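Tumor necrosis factor-inducible protein TSG-6 (Homo sapiens, PDB 2PF5) catalyses the transfer of heavy chains from inter-alpha-inhibitor to hyaluronan during matrix remodelling, and is represented here by its Link domain, which interacts with hyaluronan. Local coordinates at residues G10-T15 and R87-C92; A49-K54 and L82-R87; G55-P60 and I76-R81. All blocks are in the same frame, centred on the assembly; numbering follows the deposited sequence. Where two conformers were deposited one is given.

Overall arrangement
All three contacts lie in one Link domain and reach the same mixed sheet. Contacts 1 and 3 are partly buried, whereas contact 2 is a surface contact whose one buried member is Trp51. Contact 3 is true strand pairing, 56-60 against 76-80, with side-chain chemistry on both faces. Contact 1 instead fastens the loop 10-15 to the residues leading into strand 89-93 and its first residue through one short antiparallel bridge, a carboxylate and an edge-to-face pair of rings. Contact 2 sets an indole rim against backbone carbonyls of a turn. Trp51 bonds with Leu14 and Asp89 of contact 1, while the Glu86-Arg81 salt bridge and the Gly50-Gly58 backbone bond join contact 2 to contact 3.

Contact 1 of 3, residues G10-T15 and R87-C92; sequences GKYKLT and RWDAYC
Tyr12 lays its ring against the edge of Trp88 and skirts the carboxylate of Asp89. Its CB starts 3.4 Å from the carbonyl O of Arg87. CG is set beside the backbone N and anti to the carbonyl carbon (chi1 -62°). Trp88 CE3 stands above the centre of the tyrosine ring, 3.8 Å from its plane, and CZ3 follows 4.0 Å from Tyr12 CE2. With the planes 73° apart and CE3 over the ring centre, the pair is edge-to-face, Trp88 giving the edge. On the ring's opposite face lies CE of Lys11, nearer the rim. CD1 and CE1 pass the Asp89 carboxylate, and the terminal OH ends on the backbone N of Ala49.

Asp89 holds the same tyrosine at its backbone: Tyr12 N donates to Asp89 OD1 over 2.8 Å at 163°, arriving from above the carboxylate plane. OD1 also lies 2.6 Å from a water that accepts the N-H of Lys13, while OD2 bonds to His4. Beyond this, Leu14 and Trp88 form an isolated antiparallel hydrogen-bonded bridge, Leu14 N to Trp88 O at 3.0 Å and Trp88 N to Leu14 O at 2.9 Å. Arg87 lays a guanidinium face against Lys13 CG, and its NE and NH1 make weak bonds to Lys13 O. The like charges of the two residues come close as well, Lys13 NZ lying 4.4 Å from Arg87 NH2.

Leu14 CD1 touches Ala90 CB, and both side chains reach helix 16-25, Leu14 at Val22 and Ala90 at Ala19. Trp88 packs instead on Val57 of strand 56-61. The loop 10-15 follows strand 2-5 and leads into helix 16-25, bound to the strand 89-93 that the Cys92-Cys23 disulfide ties to that helix.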
loop_
_atom_site.group_PDB
_atom_site.type_symbol
_atom_site.label_atom_id
_atom_site.label_comp_id
_atom_site.label_asym_id
_atom_site.label_seq_id
_atom_site.Cartn_x
_atom_site.Cartn_y
_atom_site.Cartn_z
ATOM N N GLY A 10 12.637 7.972 2.195
ATOM C CA GLY A 10 12.886 6.571 2.540
ATOM C C GLY A 10 11.668 5.825 3.048
ATOM O O GLY A 10 10.542 6.279 2.881
ATOM N N LYS A 11 11.924 4.686 3.699
ATOM C CA LYS A 11 10.907 3.731 4.120
ATOM C C LYS A 11 10.061 4.292 5.280
ATOM O O LYS A 11 10.614 4.906 6.208
ATOM C CB LYS A 11 11.596 2.426 4.559
ATOM C CG LYS A 11 10.605 1.320 4.959
ATOM C CD LYS A 11 11.339 0.022 5.341
ATOM C CE LYS A 11 10.349 -1.144 5.391
ATOM N NZ LYS A 11 11.093 -2.424 5.613
ATOM N N TYR A 12 8.754 4.078 5.192
ATOM C CA TYR A 12 7.753 4.450 6.214
ATOM C C TYR A 12 7.815 5.942 6.558
ATOM O O TYR A 12 8.092 6.335 7.705
ATOM C CB TYR A 12 7.873 3.570 7.484
ATOM C CG TYR A 12 7.622 2.070 7.289
ATOM C CD1 TYR A 12 6.996 1.557 6.137
ATOM C CD2 TYR A 12 7.973 1.175 8.282
ATOM C CE1 TYR A 12 6.783 0.179 5.987
ATOM C CE2 TYR A 12 7.758 -0.185 8.150
ATOM C CZ TYR A 12 7.148 -0.680 7.016
ATOM O OH TYR A 12 6.956 -2.044 6.936
ATOM N N LYS A 13 7.583 6.774 5.551
ATOM C CA LYS A 13 7.641 8.210 5.729
ATOM C C LYS A 13 6.437 8.932 5.089
ATOM O O LYS A 13 6.440 10.158 4.974
ATOM C CB LYS A 13 8.999 8.723 5.211
ATOM C CG LYS A 13 10.068 8.735 6.315
ATOM C CD LYS A 13 11.438 8.467 5.782
ATOM C CE LYS A 13 12.459 8.365 6.920
ATOM N NZ LYS A 13 12.629 9.631 7.706
ATOM N N LEU A 14 5.400 8.184 4.698
ATOM C CA LEU A 14 4.193 8.799 4.137
ATOM C C LEU A 14 3.008 8.706 5.086
ATOM O O LEU A 14 2.667 7.626 5.552
ATOM C CB LEU A 14 3.778 8.167 2.785
ATOM C CG LEU A 14 4.821 8.243 1.658
ATOM C CD1 LEU A 14 4.432 7.204 0.590
ATOM C CD2 LEU A 14 4.876 9.605 1.069
ATOM N N THR A 15 2.361 9.849 5.348
ATOM C CA THR A 15 1.066 9.841 6.034
ATOM C C THR A 15 0.045 9.326 5.034
ATOM O O THR A 15 0.355 9.199 3.828
ATOM C CB THR A 15 0.638 11.248 6.498
ATOM O OG1 THR A 15 0.466 12.073 5.337
ATOM C CG2 THR A 15 1.703 11.886 7.451
ATOM N N ARG A 87 3.145 6.993 9.678
ATOM C CA ARG A 87 3.975 7.029 8.447
ATOM C C ARG A 87 4.324 5.607 7.965
ATOM O O ARG A 87 4.928 4.812 8.682
ATOM C CB ARG A 87 5.242 7.882 8.646
ATOM C CG ARG A 87 4.931 9.340 8.988
ATOM C CD ARG A 87 6.177 10.029 9.463
ATOM N NE ARG A 87 6.772 10.717 8.330
ATOM C CZ ARG A 87 7.996 11.237 8.297
ATOM N NH1 ARG A 87 8.387 11.856 7.195
ATOM N NH2 ARG A 87 8.832 11.127 9.330
ATOM N N TRP A 88 3.905 5.303 6.740
ATOM C CA TRP A 88 4.064 3.974 6.168
ATOM C C TRP A 88 4.482 4.180 4.709
ATOM O O TRP A 88 4.778 5.292 4.291
ATOM C CB TRP A 88 2.736 3.212 6.230
ATOM C CG TRP A 88 2.221 2.900 7.669
ATOM C CD1 TRP A 88 1.155 3.481 8.313
ATOM C CD2 TRP A 88 2.776 1.949 8.589
ATOM N NE1 TRP A 88 0.986 2.919 9.572
ATOM C CE2 TRP A 88 1.972 1.984 9.769
ATOM C CE3 TRP A 88 3.857 1.056 8.532
ATOM C CZ2 TRP A 88 2.219 1.150 10.869
ATOM C CZ3 TRP A 88 4.121 0.240 9.634
ATOM C CH2 TRP A 88 3.293 0.284 10.789
ATOM N N ASP A 89 4.457 3.114 3.911
ATOM C CA ASP A 89 4.658 3.300 2.489
ATOM C C ASP A 89 3.285 3.466 1.819
ATOM O O ASP A 89 2.288 3.790 2.488
ATOM C CB ASP A 89 5.488 2.123 1.931
ATOM C CG ASP A 89 6.940 2.162 2.386
ATOM O OD1 ASP A 89 7.457 3.236 2.813
ATOM O OD2 ASP A 89 7.590 1.098 2.303
ATOM N N ALA A 90 3.211 3.221 0.509
ATOM C CA ALA A 90 1.962 3.351 -0.232
ATOM C C ALA A 90 1.838 2.190 -1.223
ATOM O O ALA A 90 2.827 1.775 -1.813
ATOM C CB ALA A 90 1.925 4.679 -0.987
ATOM N N TYR A 91 0.618 1.690 -1.385
ATOM C CA TYR A 91 0.266 0.757 -2.467
ATOM C C TYR A 91 -0.648 1.484 -3.429
ATOM O O TYR A 91 -1.751 1.905 -3.054
ATOM C CB TYR A 91 -0.367 -0.554 -1.929
ATOM C CG TYR A 91 0.709 -1.401 -1.348
ATOM C CD1 TYR A 91 0.917 -1.419 0.032
ATOM C CD2 TYR A 91 1.604 -2.116 -2.182
ATOM C CE1 TYR A 91 1.958 -2.172 0.592
ATOM C CE2 TYR A 91 2.656 -2.856 -1.638
ATOM C CZ TYR A 91 2.818 -2.876 -0.235
ATOM O OH TYR A 91 3.847 -3.585 0.340
ATOM N N CYS A 92 -0.151 1.683 -4.652
ATOM C CA CYS A 92 -0.861 2.404 -5.688
ATOM C C CYS A 92 -1.481 1.455 -6.730
ATOM O O CYS A 92 -0.937 0.389 -7.038
ATOM C CB CYS A 92 0.089 3.317 -6.448
ATOM S SG CYS A 92 0.926 4.598 -5.490
HETATM O O HOH W 1 7.831 5.765 2.675
HETATM O O HOH W 2 5.218 12.703 6.623
#

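Contact 2 of 3, residues A49-K54 and L82-R87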
loop_
_atom_site.group_PDB
_atom_site.type_symbol
_atom_site.label_atom_id
_atom_site.label_comp_id
_atom_site.label_asym_id
_atom_site.label_seq_id
_atom_site.Cartn_x
_atom_site.Cartn_y
_atom_site.Cartn_z
ATOM N N ALA A 49 4.845 -2.514 4.921
ATOM C CA ALA A 49 3.484 -2.080 5.177
ATOM C C ALA A 49 3.258 -0.762 4.429
ATOM O O ALA A 49 4.124 0.132 4.456
ATOM C CB ALA A 49 3.276 -1.890 6.697
ATOM N N GLY A 50 2.105 -0.635 3.792
ATOM C CA GLY A 50 1.737 0.582 3.101
ATOM C C GLY A 50 0.274 0.937 3.234
ATOM O O GLY A 50 -0.572 0.060 3.351
ATOM N N TRP A 51 -0.016 2.239 3.149
ATOM C CA TRP A 51 -1.376 2.741 2.998
ATOM C C TRP A 51 -2.048 2.226 1.709
ATOM O O TRP A 51 -1.416 2.107 0.645
ATOM C CB TRP A 51 -1.393 4.278 2.967
ATOM C CG TRP A 51 -0.941 4.936 4.261
ATOM C CD1 TRP A 51 0.259 5.555 4.502
ATOM C CD2 TRP A 51 -1.714 5.055 5.468
ATOM N NE1 TRP A 51 0.277 6.046 5.807
ATOM C CE2 TRP A 51 -0.923 5.747 6.409
ATOM C CE3 TRP A 51 -3.003 4.636 5.839
ATOM C CZ2 TRP A 51 -1.388 6.057 7.714
ATOM C CZ3 TRP A 51 -3.462 4.907 7.152
ATOM C CH2 TRP A 51 -2.648 5.626 8.067
ATOM N N MET A 52 -3.341 1.959 1.830
ATOM C CA MET A 52 -4.173 1.593 0.692
ATOM C C MET A 52 -5.534 2.243 0.853
ATOM O O MET A 52 -5.737 3.014 1.786
ATOM C CB MET A 52 -4.211 0.055 0.516
ATOM C CG MET A 52 -5.063 -0.678 1.540
ATOM S SD MET A 52 -4.899 -2.507 1.488
ATOM C CE MET A 52 -3.432 -2.653 2.403
ATOM N N ALA A 53 -6.473 1.954 -0.050
ATOM C CA ALA A 53 -7.757 2.628 -0.035
ATOM C C ALA A 53 -8.444 2.513 1.342
ATOM O O ALA A 53 -8.320 1.514 2.063
ATOM C CB ALA A 53 -8.660 2.098 -1.119
ATOM N N LYS A 54 -9.143 3.577 1.705
ATOM C CA LYS A 54 -9.943 3.624 2.926
ATOM C C LYS A 54 -9.115 3.824 4.197
ATOM O O LYS A 54 -9.638 3.787 5.288
ATOM C CB LYS A 54 -10.818 2.379 3.059
ATOM C CG LYS A 54 -11.969 2.295 2.096
ATOM C CD LYS A 54 -12.865 1.125 2.423
ATOM C CE LYS A 54 -13.745 1.418 3.645
ATOM N NZ LYS A 54 -14.064 0.242 4.537
ATOM N N LEU A 82 -6.669 4.340 12.922
ATOM C CA LEU A 82 -7.287 5.519 13.500
ATOM C C LEU A 82 -6.445 6.777 13.219
ATOM O O LEU A 82 -6.968 7.825 12.833
ATOM C CB LEU A 82 -7.505 5.315 15.000
ATOM C CG LEU A 82 -8.249 6.552 15.504
ATOM C CD1 LEU A 82 -9.723 6.331 15.573
ATOM C CD2 LEU A 82 -7.675 6.945 16.808
ATOM N N ASN A 83 -5.132 6.668 13.414
ATOM C CA ASN A 83 -4.241 7.808 13.293
ATOM C C ASN A 83 -3.720 7.872 11.862
ATOM O O ASN A 83 -2.847 7.083 11.491
ATOM C CB ASN A 83 -3.089 7.679 14.286
ATOM C CG ASN A 83 -2.110 8.825 14.220
ATOM O OD1 ASN A 83 -2.250 9.766 13.436
ATOM N ND2 ASN A 83 -1.065 8.720 15.022
ATOM N N ARG A 84 -4.285 8.781 11.064
ATOM C CA ARG A 84 -3.856 8.942 9.646
ATOM C C ARG A 84 -2.548 9.696 9.470
ATOM O O ARG A 84 -2.085 9.877 8.340
ATOM C CB ARG A 84 -4.972 9.551 8.775
ATOM C CG ARG A 84 -6.286 8.729 8.782
ATOM C CD ARG A 84 -6.178 7.322 8.274
ATOM N NE ARG A 84 -7.449 6.606 8.469
ATOM C CZ ARG A 84 -8.555 6.783 7.740
ATOM N NH1 ARG A 84 -8.581 7.637 6.710
ATOM N NH2 ARG A 84 -9.658 6.105 8.052
ATOM N N SER A 85 -1.929 10.104 10.569
ATOM C CA SER A 85 -0.598 10.716 10.499
ATOM C C SER A 85 0.496 9.678 10.772
ATOM O O SER A 85 1.681 10.007 10.817
ATOM C CB SER A 85 -0.475 11.951 11.416
ATOM O OG SER A 85 -0.349 11.599 12.784
ATOM N N GLU A 86 0.101 8.409 10.934
ATOM C CA GLU A 86 1.117 7.360 10.990
ATOM C C GLU A 86 1.876 7.386 9.663
ATOM O O GLU A 86 1.289 7.751 8.614
ATOM C CB GLU A 86 0.483 5.983 11.201
ATOM C CG GLU A 86 -0.026 5.755 12.649
ATOM C CD GLU A 86 -0.669 4.381 12.817
ATOM O OE1 GLU A 86 -0.693 3.603 11.815
ATOM O OE2 GLU A 86 -1.168 4.082 13.926
ATOM N N ARG A 87 3.145 6.993 9.678
ATOM C CA ARG A 87 3.975 7.029 8.447
ATOM C C ARG A 87 4.324 5.607 7.965
ATOM O O ARG A 87 4.928 4.812 8.682
ATOM C CB ARG A 87 5.242 7.882 8.646
ATOM C CG ARG A 87 4.931 9.340 8.988
ATOM C CD ARG A 87 6.177 10.029 9.463
ATOM N NE ARG A 87 6.772 10.717 8.330
ATOM C CZ ARG A 87 7.996 11.237 8.297
ATOM N NH1 ARG A 87 8.387 11.856 7.195
ATOM N NH2 ARG A 87 8.832 11.127 9.330
#
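The type I beta turn from Asn83 to Glu86 receives the rim of the Trp51 indole, which comes from the short strand 50-51. Two turn carbonyls lie in the ring plane at its edge: Glu86 O is 3.3 Å from Trp51 CZ2, and Asn83 O is 3.7 Å from CH2. Such in-plane approaches put carbonyl oxygens against the electropositive C-H rim. The N-H of the indole bonds mainly to Leu14 O; its link to Glu86 O, 3.4 Å from NE1 and bent to 132°, is weak. Glu86 CB adds an apolar touch at CZ2.

The turn is braced from within. Asn83 OD1 accepts Ser85 N at 2.9 Å, making an Asx turn at the start of the beta turn, and Glu86 N bonds to Asn83 O. In this loop between strands 74-80 and 89-93 of the Link domain, Arg84 bends at chi2 (-61°), its CD placed 3.8 Å from Trp51 CZ3. Its guanidinium is turned 57° from the indole and passes a face over Lys54 O, with NH2 3.6 Å away. Arg84 NE bonds to Arg81 O, and the group makes a cation-pi contact with Tyr16.

Contact 3 of 3, residues G55-P60 and I76-R81; sequences GRVGYP and IDYGIR
Tyr59 and Ile76 pack closely on one face of the pairing between strands 56-60 and 76-80, while Arg56, Asp77 and Ile80 make up its more exposed face. CG of Tyr59 sits between the backbone N and the carbonyl carbon (chi1 59°), and the ring lies beside Ile76, pointing the same way. Ile76 CB is 3.8 Å from the ring centroid, only 19° off its normal, a CH-pi contact over the face; CG1 makes an apolar contact, 3.6 Å from Tyr59 CZ. The same ring turns its edge to the face of Tyr78 in an offset edge-to-face pair, Tyr59 CE2 lying 3.9 Å from Tyr78 CZ. A water joins the two hydroxyls. Further along, Val57 fits between Tyr78 and Arg81, its CG1 near Tyr78 CD2 and its CG2 3.4 Å from Arg81 CG; it also packs on Trp51 and Trp88.

Tyr59 and Ile76 exchange backbone bonds in both directions, as an antiparallel hydrogen-bonded pair should. Farther on, Val57 O takes Tyr78 N at 2.8 Å while Val57 N gives to Gly79 O. Tyr78, with psi near zero, and Gly79, with positive phi, therefore both face Val57, a beta bulge in this part of the Link domain sheet.

On the more exposed face a salt bridge is joined by an apolar contact. Arg56 NH1 meets Asp77 OD1 at 2.9 Å on its syn side, 20° out of the carboxylate plane, and OD1 lies close to the guanidinium plane. Gly79 N reaches the same oxygen at 2.8 Å from the opposite face of the carboxylate, closing an Asx turn. Ile80 CG1 lies over one guanidinium face.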
loop_
_atom_site.group_PDB
_atom_site.type_symbol
_atom_site.label_atom_id
_atom_site.label_comp_id
_atom_site.label_asym_id
_atom_site.label_seq_id
_atom_site.Cartn_x
_atom_site.Cartn_y
_atom_site.Cartn_z
ATOM N N GLY A 55 -7.818 4.022 4.030
ATOM C CA GLY A 55 -6.895 4.123 5.137
ATOM C C GLY A 55 -6.478 2.825 5.807
ATOM O O GLY A 55 -5.986 2.835 6.909
ATOM N N ARG A 56 -6.674 1.703 5.132
ATOM C CA ARG A 56 -6.054 0.456 5.540
ATOM C C ARG A 56 -4.539 0.464 5.349
ATOM O O ARG A 56 -4.050 1.117 4.459
ATOM C CB ARG A 56 -6.663 -0.709 4.771
ATOM C CG ARG A 56 -6.438 -2.056 5.412
ATOM C CD ARG A 56 -7.252 -3.183 4.814
ATOM N NE ARG A 56 -8.675 -2.987 4.982
ATOM C CZ ARG A 56 -9.303 -3.159 6.119
ATOM N NH1 ARG A 56 -8.639 -3.570 7.175
ATOM N NH2 ARG A 56 -10.596 -2.948 6.195
ATOM N N VAL A 57 -3.814 -0.283 6.174
ATOM C CA VAL A 57 -2.395 -0.466 5.974
ATOM C C VAL A 57 -2.176 -1.971 5.924
ATOM O O VAL A 57 -2.762 -2.711 6.682
ATOM C CB VAL A 57 -1.583 0.177 7.101
ATOM C CG1 VAL A 57 -0.090 -0.245 7.036
ATOM C CG2 VAL A 57 -1.695 1.712 7.024
ATOM N N GLY A 58 -1.318 -2.433 5.028
ATOM C CA GLY A 58 -1.002 -3.853 5.043
ATOM C C GLY A 58 0.083 -4.129 4.025
ATOM O O GLY A 58 0.695 -3.208 3.483
ATOM N N TYR A 59 0.336 -5.408 3.779
ATOM C CA TYR A 59 1.355 -5.738 2.758
ATOM C C TYR A 59 1.174 -7.154 2.261
ATOM O O TYR A 59 0.746 -8.012 3.022
ATOM C CB TYR A 59 2.784 -5.543 3.278
ATOM C CG TYR A 59 3.184 -6.341 4.502
ATOM C CD1 TYR A 59 3.871 -7.557 4.376
ATOM C CD2 TYR A 59 2.954 -5.848 5.792
ATOM C CE1 TYR A 59 4.286 -8.284 5.501
ATOM C CE2 TYR A 59 3.369 -6.581 6.936
ATOM C CZ TYR A 59 4.029 -7.783 6.774
ATOM O OH TYR A 59 4.439 -8.495 7.875
ATOM N N PRO A 60 1.503 -7.386 0.969
ATOM C CA PRO A 60 1.253 -8.706 0.387
ATOM C C PRO A 60 2.394 -9.710 0.547
ATOM O O PRO A 60 3.555 -9.406 0.194
ATOM C CB PRO A 60 1.016 -8.388 -1.104
ATOM C CG PRO A 60 1.832 -7.168 -1.391
ATOM C CD PRO A 60 1.984 -6.404 -0.039
ATOM N N ILE A 76 -1.047 -9.154 4.999
ATOM C CA ILE A 76 -0.971 -8.972 6.446
ATOM C C ILE A 76 -1.752 -7.678 6.681
ATOM O O ILE A 76 -1.414 -6.640 6.103
ATOM C CB ILE A 76 0.500 -8.862 6.932
ATOM C CG1 ILE A 76 1.295 -10.115 6.511
ATOM C CG2 ILE A 76 0.570 -8.557 8.472
ATOM C CD1 ILE A 76 0.801 -11.433 7.120
ATOM N N ASP A 77 -2.838 -7.756 7.457
ATOM C CA ASP A 77 -3.740 -6.607 7.603
ATOM C C ASP A 77 -3.348 -5.839 8.894
ATOM O O ASP A 77 -3.443 -6.383 9.972
ATOM C CB ASP A 77 -5.213 -7.131 7.666
ATOM C CG ASP A 77 -6.251 -6.026 7.941
ATOM O OD1 ASP A 77 -6.072 -4.876 7.465
ATOM O OD2 ASP A 77 -7.281 -6.348 8.577
ATOM N N TYR A 78 -2.889 -4.592 8.771
ATOM C CA TYR A 78 -2.682 -3.747 9.961
ATOM C C TYR A 78 -3.951 -2.935 10.244
ATOM O O TYR A 78 -3.987 -2.106 11.157
ATOM C CB TYR A 78 -1.500 -2.790 9.738
ATOM C CG TYR A 78 -0.106 -3.390 9.870
ATOM C CD1 TYR A 78 0.103 -4.764 10.038
ATOM C CD2 TYR A 78 1.014 -2.560 9.797
ATOM C CE1 TYR A 78 1.390 -5.284 10.172
ATOM C CE2 TYR A 78 2.298 -3.072 9.893
ATOM C CZ TYR A 78 2.482 -4.423 10.083
ATOM O OH TYR A 78 3.784 -4.902 10.214
ATOM N N GLY A 79 -5.007 -3.188 9.468
ATOM C CA GLY A 79 -6.300 -2.549 9.690
ATOM C C GLY A 79 -6.453 -1.124 9.171
ATOM O O GLY A 79 -5.497 -0.489 8.781
ATOM N N ILE A 80 -7.681 -0.609 9.209
ATOM C CA ILE A 80 -7.865 0.817 8.918
ATOM C C ILE A 80 -7.444 1.559 10.189
ATOM O O ILE A 80 -8.037 1.337 11.261
ATOM C CB ILE A 80 -9.307 1.131 8.554
ATOM C CG1 ILE A 80 -9.660 0.459 7.197
ATOM C CG2 ILE A 80 -9.533 2.685 8.512
ATOM C CD1 ILE A 80 -11.160 0.423 6.993
ATOM N N ARG A 81 -6.422 2.397 10.035
ATOM C CA ARG A 81 -5.698 3.057 11.129
ATOM C C ARG A 81 -6.472 4.268 11.610
ATOM O O ARG A 81 -6.882 5.119 10.817
ATOM C CB ARG A 81 -4.308 3.499 10.662
ATOM C CG ARG A 81 -3.476 2.357 9.906
ATOM C CD ARG A 81 -3.245 1.142 10.788
ATOM N NE ARG A 81 -2.554 1.482 12.026
ATOM C CZ ARG A 81 -2.582 0.776 13.158
ATOM N NH1 ARG A 81 -1.927 1.248 14.207
ATOM N NH2 ARG A 81 -3.282 -0.364 13.282
HETATM O O HOH W 3 3.974 -7.503 10.458
#